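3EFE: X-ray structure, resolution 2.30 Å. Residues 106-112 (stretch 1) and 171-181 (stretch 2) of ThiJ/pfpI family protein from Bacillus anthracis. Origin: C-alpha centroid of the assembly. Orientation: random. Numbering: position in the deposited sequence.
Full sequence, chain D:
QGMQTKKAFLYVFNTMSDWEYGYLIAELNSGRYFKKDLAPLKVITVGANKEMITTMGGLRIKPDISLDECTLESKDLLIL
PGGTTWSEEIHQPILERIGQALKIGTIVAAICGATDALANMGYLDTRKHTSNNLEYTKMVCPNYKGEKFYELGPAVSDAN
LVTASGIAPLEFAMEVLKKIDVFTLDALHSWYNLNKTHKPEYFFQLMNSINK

Stretch 1, residues 106-112: TIVAAIC
Stretch 2 (171-181) EFAMEVLKKID

The packing of a helix antiparallel to a buried β-strand, held by apolar side chains with no hydrogen bond passing between the two elements, is illustrated compactly by residues 106-112 and 171-181 of this ThiJ/PfpI family protein. The strand, Ile-107 to Ile-111, and the helix, which begins earlier in the chain and runs through 171-179, have N-to-C directions 177° apart, and their axes approach to 9.9 Å. The register therefore runs in opposite senses: Ile-107 CA lies 8.1 Å from Ile-180 CA, Ala-109 CA lies 6.8 Å from Val-176 CA, and Ile-111 CA lies 7.3 Å from Phe-172 CA.

Backbone geometry decides which side chains meet. The strand has extended torsions, from -70/119 at Ile-107 to -129/136 at Ile-111, and its alternation sends the CA-to-CB bonds of Ile-107, Ala-109 and Ile-111 toward the helix, while that of Ala-110 points away. The helix keeps phi/psi near -62/-45 and internal i to i+4 bonds, such as Val-176 N to Phe-172 O at 3.1 Å and Ile-180 N to Val-176 O at 3.0 Å. Thus Phe-172, Val-176 and Lys-179, at steps of four and three, fall on the side that meets the strand, and Ile-180 follows directly. Asp-181, at phi/psi 58/55, closes the last turn in a Schellman motif, its N reaching Lys-178 O at 3.2 Å and, weakly, Leu-177 O at 3.2 Å.

Phe-172 loses the most surface, 94 of the 348 Å² buried in total. Its chi1 is t and its chi2 61°, which lays the ring along the strand from Ile-111 to Ala-109. Its flat ring offers a broad face to the branched aliphatic side chain of Ile-111 and is long enough to reach Ala-109 as well. Ile-111, with both chi angles t and 50 Å² buried, covers one face: its CB stands 3.8 Å from the centroid of the Phe-172 ring, 8° off the normal, a CH-pi contact, and Ile-111 CD1 comes within 3.6 Å of Phe-172 CG. Farther along the ring, Phe-172 CZ touches Ala-109 CB at 3.7 Å, and Phe-172 CE1 lies 3.6 Å from Ala-110 O, both approaches oblique.

At the middle of the register the side chains are small. Ala-109 CB meets Val-176 CG2 at 3.6 Å, with Val-176 in the t rotamer and its CA-to-CB bond directed sideways. A lone methyl suits Ala-109, which buries 48 Å², because it contacts both Val-176 and the tip of Phe-172 where the backbones are closest in the register.

At the other end the distances lengthen, though Ile-107 still buries 69 Å². Ile-107, m at both chi angles, brings its CG1 to 4.3 Å from CG2 of Ile-180, whose chi1 is p and chi2 t, while Ile-107 CG2 lies 3.9 Å from Lys-179 CG. Lysine serves well at this exposed position, burying 33 Å²: its aliphatic stem, with chi1 t, chi2 p, chi3 -140° (between wells) and chi4 t, packs against isoleucine and carries the charged amine well beyond that contact.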

# COMPACT_ATOMS: atom_id res chain seq x y z
N THR D 106 12.16 -8.99 20.05
CA THR D 106 11.92 -8.68 18.65
C THR D 106 10.80 -7.64 18.56
O THR D 106 9.82 -7.73 19.31
CB THR D 106 11.64 -9.91 17.80
OG1 THR D 106 10.31 -9.89 17.40
CG2 THR D 106 11.92 -11.17 18.51
N ILE D 107 11.00 -6.58 17.76
CA ILE D 107 10.00 -5.51 17.55
C ILE D 107 8.85 -6.15 16.74
O ILE D 107 9.08 -6.68 15.65
CB ILE D 107 10.55 -4.30 16.74
CG1 ILE D 107 11.90 -3.80 17.31
CG2 ILE D 107 9.50 -3.16 16.56
CD1 ILE D 107 11.91 -3.47 18.74
N VAL D 108 7.65 -6.17 17.30
CA VAL D 108 6.48 -6.67 16.55
C VAL D 108 5.52 -5.53 16.25
O VAL D 108 5.17 -4.74 17.11
CB VAL D 108 5.80 -8.01 17.09
CG1 VAL D 108 6.46 -8.51 18.33
CG2 VAL D 108 4.25 -7.92 17.14
N ALA D 109 5.18 -5.43 14.97
CA ALA D 109 4.37 -4.34 14.43
C ALA D 109 3.13 -5.01 13.85
O ALA D 109 3.29 -5.76 12.86
CB ALA D 109 5.14 -3.61 13.33
N ALA D 110 1.96 -4.77 14.49
CA ALA D 110 0.63 -5.36 14.14
C ALA D 110 -0.33 -4.28 13.72
O ALA D 110 -0.44 -3.27 14.37
CB ALA D 110 0.02 -6.08 15.34
N ILE D 111 -1.04 -4.47 12.64
CA ILE D 111 -1.95 -3.43 12.15
C ILE D 111 -3.28 -4.16 11.95
O ILE D 111 -3.32 -5.32 11.54
CB ILE D 111 -1.42 -2.69 10.88
CG1 ILE D 111 -2.38 -1.59 10.47
CG2 ILE D 111 -1.10 -3.69 9.64
CD1 ILE D 111 -1.77 -0.49 9.72
N CYS D 112 -4.34 -3.51 12.38
CA CYS D 112 -5.68 -3.83 11.99
C CYS D 112 -6.12 -5.15 12.62
O CYS D 112 -5.97 -5.30 13.80
CB CYS D 112 -5.81 -3.76 10.48
SG CYS D 112 -7.58 -3.89 9.86
N GLU D 171 0.93 6.45 9.67
CA GLU D 171 1.21 6.54 11.10
C GLU D 171 1.87 5.25 11.63
O GLU D 171 2.83 5.32 12.43
CB GLU D 171 -0.10 6.81 11.93
CG GLU D 171 -0.57 8.19 11.86
CD GLU D 171 -1.26 8.52 10.55
OE1 GLU D 171 -1.68 7.60 9.74
OE2 GLU D 171 -1.39 9.77 10.36
N PHE D 172 1.30 4.11 11.24
CA PHE D 172 1.88 2.80 11.49
C PHE D 172 3.34 2.75 11.03
O PHE D 172 4.22 2.37 11.79
CB PHE D 172 1.04 1.72 10.83
CG PHE D 172 1.54 0.27 11.02
CD1 PHE D 172 1.65 -0.29 12.30
CD2 PHE D 172 1.88 -0.51 9.93
CE1 PHE D 172 2.04 -1.60 12.45
CE2 PHE D 172 2.33 -1.81 10.09
CZ PHE D 172 2.33 -2.38 11.34
N ALA D 173 3.58 3.16 9.80
CA ALA D 173 4.93 3.10 9.16
C ALA D 173 5.89 4.04 9.88
O ALA D 173 7.03 3.70 10.13
CB ALA D 173 4.83 3.45 7.65
N MET D 174 5.38 5.21 10.24
CA MET D 174 6.13 6.20 10.96
C MET D 174 6.60 5.72 12.30
O MET D 174 7.73 5.95 12.67
CB MET D 174 5.30 7.48 11.09
CG MET D 174 6.14 8.73 11.50
SD MET D 174 5.69 9.32 13.10
CE MET D 174 6.09 8.01 14.19
N GLU D 175 5.72 5.09 13.06
CA GLU D 175 6.07 4.56 14.37
C GLU D 175 7.03 3.41 14.28
O GLU D 175 7.92 3.34 15.10
CB GLU D 175 4.77 4.08 15.16
CG GLU D 175 3.74 5.19 15.57
CD GLU D 175 4.30 6.19 16.56
OE1 GLU D 175 5.42 5.96 17.08
OE2 GLU D 175 3.63 7.24 16.79
N VAL D 176 6.88 2.51 13.32
CA VAL D 176 7.85 1.41 13.18
C VAL D 176 9.20 1.96 12.83
O VAL D 176 10.21 1.58 13.43
CB VAL D 176 7.44 0.35 12.12
CG1 VAL D 176 8.53 -0.73 11.96
CG2 VAL D 176 6.18 -0.27 12.52
N LEU D 177 9.20 2.91 11.90
CA LEU D 177 10.43 3.49 11.34
C LEU D 177 11.25 4.16 12.44
O LEU D 177 12.46 4.01 12.48
CB LEU D 177 10.08 4.48 10.22
CG LEU D 177 10.23 4.11 8.72
CD1 LEU D 177 10.66 2.67 8.36
CD2 LEU D 177 9.05 4.55 7.90
N LYS D 178 10.54 4.89 13.30
CA LYS D 178 11.06 5.54 14.46
C LYS D 178 11.54 4.55 15.50
O LYS D 178 12.60 4.69 15.99
CB LYS D 178 9.97 6.39 15.05
CG LYS D 178 10.37 7.32 16.17
CD LYS D 178 9.15 8.23 16.33
CE LYS D 178 9.30 9.27 17.41
NZ LYS D 178 9.22 8.62 18.80
N LYS D 179 10.77 3.52 15.82
CA LYS D 179 11.23 2.53 16.81
C LYS D 179 12.57 1.95 16.39
O LYS D 179 13.43 1.89 17.20
CB LYS D 179 10.17 1.40 17.01
CG LYS D 179 10.48 0.30 18.07
CD LYS D 179 10.50 0.83 19.53
CE LYS D 179 11.70 0.21 20.45
NZ LYS D 179 11.86 0.78 21.94
N ILE D 180 12.73 1.51 15.14
CA ILE D 180 13.99 0.88 14.69
C ILE D 180 15.15 1.82 14.30
O ILE D 180 16.26 1.36 13.94
CB ILE D 180 13.72 -0.17 13.57
CG1 ILE D 180 13.35 0.47 12.22
CG2 ILE D 180 12.59 -1.18 14.01
CD1 ILE D 180 13.47 -0.49 11.10
N ASP D 181 14.87 3.12 14.36
CA ASP D 181 15.88 4.19 14.29
C ASP D 181 16.75 4.17 13.02
O ASP D 181 18.00 4.17 13.04
CB ASP D 181 16.75 4.17 15.54
CG ASP D 181 17.44 5.51 15.78
OD1 ASP D 181 16.74 6.54 15.60
OD2 ASP D 181 18.64 5.54 16.15